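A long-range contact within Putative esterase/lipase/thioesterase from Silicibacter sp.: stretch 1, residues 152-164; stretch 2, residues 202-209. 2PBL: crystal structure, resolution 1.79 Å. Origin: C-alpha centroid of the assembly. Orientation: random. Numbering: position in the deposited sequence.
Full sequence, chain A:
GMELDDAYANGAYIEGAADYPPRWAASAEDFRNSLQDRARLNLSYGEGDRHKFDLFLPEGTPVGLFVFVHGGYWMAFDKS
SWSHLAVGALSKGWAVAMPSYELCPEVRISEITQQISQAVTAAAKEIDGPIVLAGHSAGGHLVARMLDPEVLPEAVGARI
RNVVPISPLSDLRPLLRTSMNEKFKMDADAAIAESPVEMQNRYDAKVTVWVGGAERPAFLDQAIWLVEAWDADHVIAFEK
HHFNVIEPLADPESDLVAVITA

Stretch 1, residues 152-164: LPEAVGARIRNVV
Stretch 2, residues 202-209: RYDAKVTV

Two parallel strands, 160-164 and 206-209, lie side by side with axes 4.7 Å apart and 11° from parallel; just before them, a tyrosine fills a hollow beside a short helix.

The strand register pairs Asn162 with Lys206 and Val163 with Val207, each at 4.7 Å CA to CA. Three hydrogen bonds stitch it: Lys206 N to Arg161 O (3.1 Å), Val163 N to Lys206 O (2.8 Å) and Thr208 N to Val163 O (3.0 Å). Val163 thus donates and accepts, and Val207 CA also approaches Val163 O at 3.1 Å. Phi/psi is extended at Val163 (-131/123) and Val207 (-108/130), but Arg161 (-98/-46) departs from it.

Val163 and Val207, both t, share one face of the sheet, with Val163 CB 4.3 Å from Val207 CG2. Asn162 (m) and Lys206, t at every chi, share the other; the lysine's end leads away. Ala205 points toward stretch 1, its small CB a bump 4.0 Å from Ile160 CG2 (Ile160 m, t) and 4.4 Å from Val163 CG2.

Tyr203 (chi1 -73°, m; chi2 -66°) has the largest covered area, 131 Å². A short helix begins at Glu154, right after Pro153 at the N-cap, and a type I turn from Gly157 to Ile160 leads into the strand. Gly157 supplies the hollow: its CA sits 3.6 Å from the Tyr203 ring centroid, 6° off the normal. An ideal CB here would lie 2.3 Å from Tyr203 CZ, a clash, so the flat ring fits against bare backbone. At the ring edge, Glu154 OE1 lies 3.6 Å from Tyr203 CE1, and Tyr203 OH donates to Leu152 O at 2.7 Å, anchoring the ring tip to the backbone before the helix. The oxygen of water 1 lies 3.1 Å from Gly157 O and 2.5 Å from Asp204 O, between the two stretches; with further acceptors nearby, which of them receive its two protons is left open.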

ATOM      1  N   LEU A 152      13.956   2.671  -6.156  1.00 13.67           N
ATOM      2  CA  LEU A 152      14.267   3.278  -4.839  1.00 14.14           C
ATOM      3  C   LEU A 152      15.801   3.329  -4.611  1.00 12.60           C
ATOM      4  O   LEU A 152      16.473   2.404  -5.002  1.00 14.81           O
ATOM      5  CB  LEU A 152      13.586   2.413  -3.766  1.00 12.79           C
ATOM      6  CG  LEU A 152      13.587   2.944  -2.338  1.00 13.53           C
ATOM      7  CD1 LEU A 152      12.619   4.050  -2.230  1.00 10.92           C
ATOM      8  CD2 LEU A 152      13.208   1.821  -1.404  1.00 13.99           C
ATOM      9  N   PRO A 153      16.349   4.432  -4.063  1.00 13.06           N
ATOM     10  CA  PRO A 153      17.789   4.511  -3.837  1.00 13.29           C
ATOM     11  C   PRO A 153      18.306   3.380  -2.951  1.00 13.82           C
ATOM     12  O   PRO A 153      17.595   2.953  -2.048  1.00 13.56           O
ATOM     13  CB  PRO A 153      17.993   5.881  -3.136  1.00 12.47           C
ATOM     14  CG  PRO A 153      16.814   6.678  -3.502  1.00 17.04           C
ATOM     15  CD  PRO A 153      15.679   5.682  -3.683  1.00 17.24           C
ATOM     16  N   GLU A 154      19.508   2.895  -3.254  1.00 13.02           N
ATOM     17  CA  GLU A 154      20.188   1.843  -2.461  1.00 15.80           C
ATOM     18  C   GLU A 154      20.152   2.139  -0.947  1.00 13.28           C
ATOM     19  O   GLU A 154      19.876   1.259  -0.118  1.00 11.12           O
ATOM     20  CB  GLU A 154      21.651   1.772  -2.918  1.00 21.07           C
ATOM     21  CG  GLU A 154      22.515   0.789  -2.182  1.00 28.52           C
ATOM     22  CD  GLU A 154      22.278  -0.619  -2.641  1.00 44.78           C
ATOM     23  OE1 GLU A 154      21.673  -1.417  -1.866  1.00 55.71           O
ATOM     24  OE2 GLU A 154      22.678  -0.903  -3.799  1.00 47.71           O
ATOM     25  N   ALA A 155      20.474   3.368  -0.582  1.00 15.31           N
ATOM     26  CA  ALA A 155      20.504   3.766   0.823  1.00 15.93           C
ATOM     27  C   ALA A 155      19.180   3.528   1.586  1.00 15.73           C
ATOM     28  O   ALA A 155      19.168   3.347   2.820  1.00 16.07           O
ATOM     29  CB  ALA A 155      20.901   5.239   0.964  1.00 18.00           C
ATOM     30  N   VAL A 156      18.073   3.533   0.868  1.00 12.40           N
ATOM     31  CA  VAL A 156      16.758   3.280   1.490  1.00 13.09           C
ATOM     32  C   VAL A 156      16.457   1.795   1.370  1.00  8.94           C
ATOM     33  O   VAL A 156      16.062   1.125   2.304  1.00 13.13           O
ATOM     34  CB  VAL A 156      15.613   4.089   0.794  1.00 12.71           C
ATOM     35  CG1 VAL A 156      14.341   4.040   1.632  1.00 13.16           C
ATOM     36  CG2 VAL A 156      16.050   5.489   0.613  1.00 12.06           C
ATOM     37  N   GLY A 157      16.622   1.269   0.168  1.00 12.57           N
ATOM     38  CA  GLY A 157      16.380  -0.122  -0.037  1.00 12.87           C
ATOM     39  C   GLY A 157      17.151  -1.000   0.931  1.00 10.54           C
ATOM     40  O   GLY A 157      16.565  -1.963   1.484  1.00  8.58           O
ATOM     41  N   ALA A 158      18.416  -0.680   1.199  1.00  8.36           N
ATOM     42  CA  ALA A 158      19.233  -1.542   2.079  1.00 11.69           C
ATOM     43  C   ALA A 158      18.613  -1.740   3.432  1.00 10.33           C
ATOM     44  O   ALA A 158      18.840  -2.770   4.077  1.00 10.90           O
ATOM     45  CB  ALA A 158      20.617  -0.986   2.243  1.00 12.87           C
ATOM     46  N   ARG A 159      17.796  -0.753   3.829  1.00 10.10           N
ATOM     47  CA  ARG A 159      17.136  -0.728   5.151  1.00  8.59           C
ATOM     48  C   ARG A 159      15.794  -1.411   5.170  1.00 11.63           C
ATOM     49  O   ARG A 159      15.229  -1.638   6.270  1.00  9.96           O
ATOM     50  CB  ARG A 159      16.926   0.698   5.584  1.00  9.89           C
ATOM     51  CG  ARG A 159      18.199   1.488   5.915  1.00 10.54           C
ATOM     52  CD  ARG A 159      17.914   2.953   5.972  1.00 12.19           C
ATOM     53  NE  ARG A 159      16.989   3.291   7.062  1.00 16.53           N
ATOM     54  CZ  ARG A 159      16.500   4.499   7.262  1.00 18.19           C
ATOM     55  NH1 ARG A 159      16.857   5.508   6.501  1.00 20.42           N
ATOM     56  NH2 ARG A 159      15.668   4.723   8.260  1.00 17.74           N
ATOM     57  N   ILE A 160      15.259  -1.778   3.988  1.00 10.40           N
ATOM     58  CA  ILE A 160      13.918  -2.389   4.012  1.00 12.45           C
ATOM     59  C   ILE A 160      14.042  -3.804   4.579  1.00 13.73           C
ATOM     60  O   ILE A 160      14.767  -4.655   4.038  1.00 17.73           O
ATOM     61  CB  ILE A 160      13.261  -2.424   2.651  1.00 11.87           C
ATOM     62  CG1 ILE A 160      12.990  -1.009   2.149  1.00 14.30           C
ATOM     63  CG2 ILE A 160      11.922  -3.211   2.686  1.00 12.27           C
ATOM     64  CD1 ILE A 160      12.549  -1.000   0.689  1.00 19.87           C
ATOM     65  N   ARG A 161      13.275  -4.065   5.635  1.00 11.94           N
ATOM     66  CA  ARG A 161      13.303  -5.340   6.343  1.00 12.00           C
ATOM     67  C   ARG A 161      12.196  -6.276   5.903  1.00 13.47           C
ATOM     68  O   ARG A 161      12.440  -7.447   5.656  1.00 13.28           O
ATOM     69  CB  ARG A 161      13.245  -5.088   7.862  1.00 13.77           C
ATOM     70  CG  ARG A 161      13.128  -6.321   8.710  1.00  7.91           C
ATOM     71  CD  ARG A 161      13.413  -6.088  10.155  1.00 13.91           C
ATOM     72  NE  ARG A 161      13.119  -7.275  10.969  1.00 15.13           N
ATOM     73  CZ  ARG A 161      13.962  -8.300  11.105  1.00 15.07           C
ATOM     74  NH1 ARG A 161      15.107  -8.335  10.440  1.00 17.16           N
ATOM     75  NH2 ARG A 161      13.621  -9.337  11.847  1.00 17.68           N
ATOM     76  N   ASN A 162      10.986  -5.747   5.808  1.00 12.90           N
ATOM     77  CA  ASN A 162       9.785  -6.531   5.462  1.00 11.73           C
ATOM     78  C   ASN A 162       8.946  -5.734   4.469  1.00 10.88           C
ATOM     79  O   ASN A 162       8.840  -4.487   4.552  1.00 10.27           O
ATOM     80  CB  ASN A 162       8.832  -6.763   6.676  1.00 16.01           C
ATOM     81  CG  ASN A 162       9.473  -7.434   7.894  1.00  6.24           C
ATOM     82  OD1 ASN A 162      10.226  -8.358   7.755  1.00  7.55           O
ATOM     83  ND2 ASN A 162       9.085  -6.981   9.183  1.00  9.20           N
ATOM     84  N   VAL A 163       8.322  -6.447   3.535  1.00 10.57           N
ATOM     85  CA  VAL A 163       7.344  -5.865   2.621  1.00 10.88           C
ATOM     86  C   VAL A 163       6.116  -6.774   2.646  1.00 10.90           C
ATOM     87  O   VAL A 163       6.220  -7.974   2.318  1.00 11.03           O
ATOM     88  CB  VAL A 163       7.839  -5.674   1.165  1.00 10.27           C
ATOM     89  CG1 VAL A 163       6.717  -5.036   0.362  1.00 13.64           C
ATOM     90  CG2 VAL A 163       9.056  -4.791   1.132  1.00 13.47           C
ATOM     91  N   VAL A 164       4.967  -6.171   2.989  1.00 11.92           N
ATOM     92  CA  VAL A 164       3.668  -6.876   3.125  1.00  9.82           C
ATOM     93  C   VAL A 164       2.609  -6.203   2.265  1.00 12.60           C
ATOM     94  O   VAL A 164       1.886  -5.299   2.728  1.00  8.51           O
ATOM     95  CB  VAL A 164       3.178  -6.973   4.603  1.00 11.50           C
ATOM     96  CG1 VAL A 164       1.893  -7.826   4.702  1.00 13.06           C
ATOM     97  CG2 VAL A 164       4.264  -7.560   5.472  1.00 10.60           C
ATOM     98  N   ARG A 202      15.538  -7.684  -6.875  1.00 20.03           N
ATOM     99  CA  ARG A 202      14.851  -7.139  -5.737  1.00 17.46           C
ATOM    100  C   ARG A 202      15.759  -6.954  -4.544  1.00 15.01           C
ATOM    101  O   ARG A 202      16.651  -7.739  -4.333  1.00 14.05           O
ATOM    102  CB  ARG A 202      13.684  -8.034  -5.351  1.00 18.83           C
ATOM    103  CG  ARG A 202      12.682  -8.194  -6.484  1.00 24.42           C
ATOM    104  CD  ARG A 202      11.548  -9.059  -6.126  1.00 20.61           C
ATOM    105  NE  ARG A 202      11.924 -10.407  -5.691  1.00 19.17           N
ATOM    106  CZ  ARG A 202      12.127 -11.448  -6.488  1.00 20.03           C
ATOM    107  NH1 ARG A 202      12.038 -11.343  -7.809  1.00 20.85           N
ATOM    108  NH2 ARG A 202      12.433 -12.621  -5.948  1.00 20.04           N
ATOM    109  N   TYR A 203      15.589  -5.855  -3.840  1.00 14.78           N
ATOM    110  CA  TYR A 203      16.246  -5.697  -2.575  1.00 13.51           C
ATOM    111  C   TYR A 203      15.864  -6.879  -1.692  1.00 16.75           C
ATOM    112  O   TYR A 203      14.754  -7.435  -1.780  1.00 14.75           O
ATOM    113  CB  TYR A 203      15.823  -4.411  -1.869  1.00 17.22           C
ATOM    114  CG  TYR A 203      16.401  -3.146  -2.500  1.00 10.36           C
ATOM    115  CD1 TYR A 203      17.770  -2.910  -2.470  1.00 18.27           C
ATOM    116  CD2 TYR A 203      15.579  -2.179  -3.069  1.00 19.27           C
ATOM    117  CE1 TYR A 203      18.295  -1.799  -3.017  1.00  8.56           C
ATOM    118  CE2 TYR A 203      16.103  -1.045  -3.615  1.00 14.47           C
ATOM    119  CZ  TYR A 203      17.470  -0.857  -3.594  1.00 19.33           C
ATOM    120  OH  TYR A 203      17.998   0.304  -4.104  1.00 11.32           O
ATOM    121  N   ASP A 204      16.801  -7.242  -0.828  1.00 16.38           N
ATOM    122  CA  ASP A 204      16.615  -8.321   0.096  1.00 17.50           C
ATOM    123  C   ASP A 204      15.645  -7.842   1.178  1.00 19.35           C
ATOM    124  O   ASP A 204      15.889  -6.817   1.872  1.00 18.38           O
ATOM    125  CB  ASP A 204      17.948  -8.706   0.738  1.00 18.59           C
ATOM    126  CG  ASP A 204      18.946  -9.280  -0.273  1.00 15.64           C
ATOM    127  OD1 ASP A 204      19.647  -8.502  -0.939  1.00 23.98           O
ATOM    128  OD2 ASP A 204      19.025 -10.506  -0.352  1.00 27.36           O
ATOM    129  N   ALA A 205      14.569  -8.593   1.339  1.00 15.71           N
ATOM    130  CA  ALA A 205      13.517  -8.253   2.318  1.00 15.40           C
ATOM    131  C   ALA A 205      12.572  -9.434   2.394  1.00 13.85           C
ATOM    132  O   ALA A 205      12.456 -10.173   1.422  1.00 15.72           O
ATOM    133  CB  ALA A 205      12.763  -7.039   1.915  1.00 14.61           C
ATOM    134  N   LYS A 206      11.947  -9.636   3.555  1.00 12.16           N
ATOM    135  CA  LYS A 206      11.001 -10.733   3.697  1.00 13.00           C
ATOM    136  C   LYS A 206       9.677 -10.156   3.187  1.00 12.56           C
ATOM    137  O   LYS A 206       9.142  -9.166   3.745  1.00 12.31           O
ATOM    138  CB  LYS A 206      10.879 -11.178   5.147  1.00  9.58           C
ATOM    139  CG  LYS A 206      10.148 -12.515   5.339  1.00 22.00           C
ATOM    140  CD  LYS A 206      10.159 -12.889   6.842  1.00 23.29           C
ATOM    141  CE  LYS A 206       9.716 -14.335   7.199  1.00 25.52           C
ATOM    142  NZ  LYS A 206       9.844 -14.545   8.739  1.00 29.36           N
ATOM    143  N   VAL A 207       9.154 -10.792   2.154  1.00 11.90           N
ATOM    144  CA  VAL A 207       7.930 -10.396   1.523  1.00 11.56           C
ATOM    145  C   VAL A 207       6.843 -11.420   1.892  1.00 10.76           C
ATOM    146  O   VAL A 207       7.024 -12.605   1.719  1.00 10.78           O
ATOM    147  CB  VAL A 207       8.058 -10.388  -0.039  1.00 12.36           C
ATOM    148  CG1 VAL A 207       6.683  -9.951  -0.673  1.00 16.12           C
ATOM    149  CG2 VAL A 207       9.158  -9.472  -0.494  1.00 16.16           C
ATOM    150  N   THR A 208       5.702 -10.915   2.348  1.00 12.33           N
ATOM    151  CA  THR A 208       4.566 -11.759   2.727  1.00 13.35           C
ATOM    152  C   THR A 208       3.339 -11.171   2.026  1.00 13.84           C
ATOM    153  O   THR A 208       2.972 -10.037   2.286  1.00 13.96           O
ATOM    154  CB  THR A 208       4.352 -11.803   4.252  1.00 13.05           C
ATOM    155  OG1 THR A 208       5.544 -12.261   4.922  1.00 13.80           O
ATOM    156  CG2 THR A 208       3.197 -12.768   4.599  1.00 17.00           C
ATOM    157  N   VAL A 209       2.746 -11.942   1.127  1.00 14.21           N
ATOM    158  CA  VAL A 209       1.545 -11.527   0.417  1.00 11.96           C
ATOM    159  C   VAL A 209       0.354 -11.926   1.279  1.00 14.01           C
ATOM    160  O   VAL A 209       0.161 -13.082   1.655  1.00 12.48           O
ATOM    161  CB  VAL A 209       1.468 -12.112  -0.987  1.00 16.76           C
ATOM    162  CG1 VAL A 209       0.250 -11.532  -1.737  1.00 11.13           C
ATOM    163  CG2 VAL A 209       2.749 -11.829  -1.729  1.00 18.08           C
TER
HETATM  164  O   HOH W   1      17.545  -4.902   1.729  1.00 14.79           O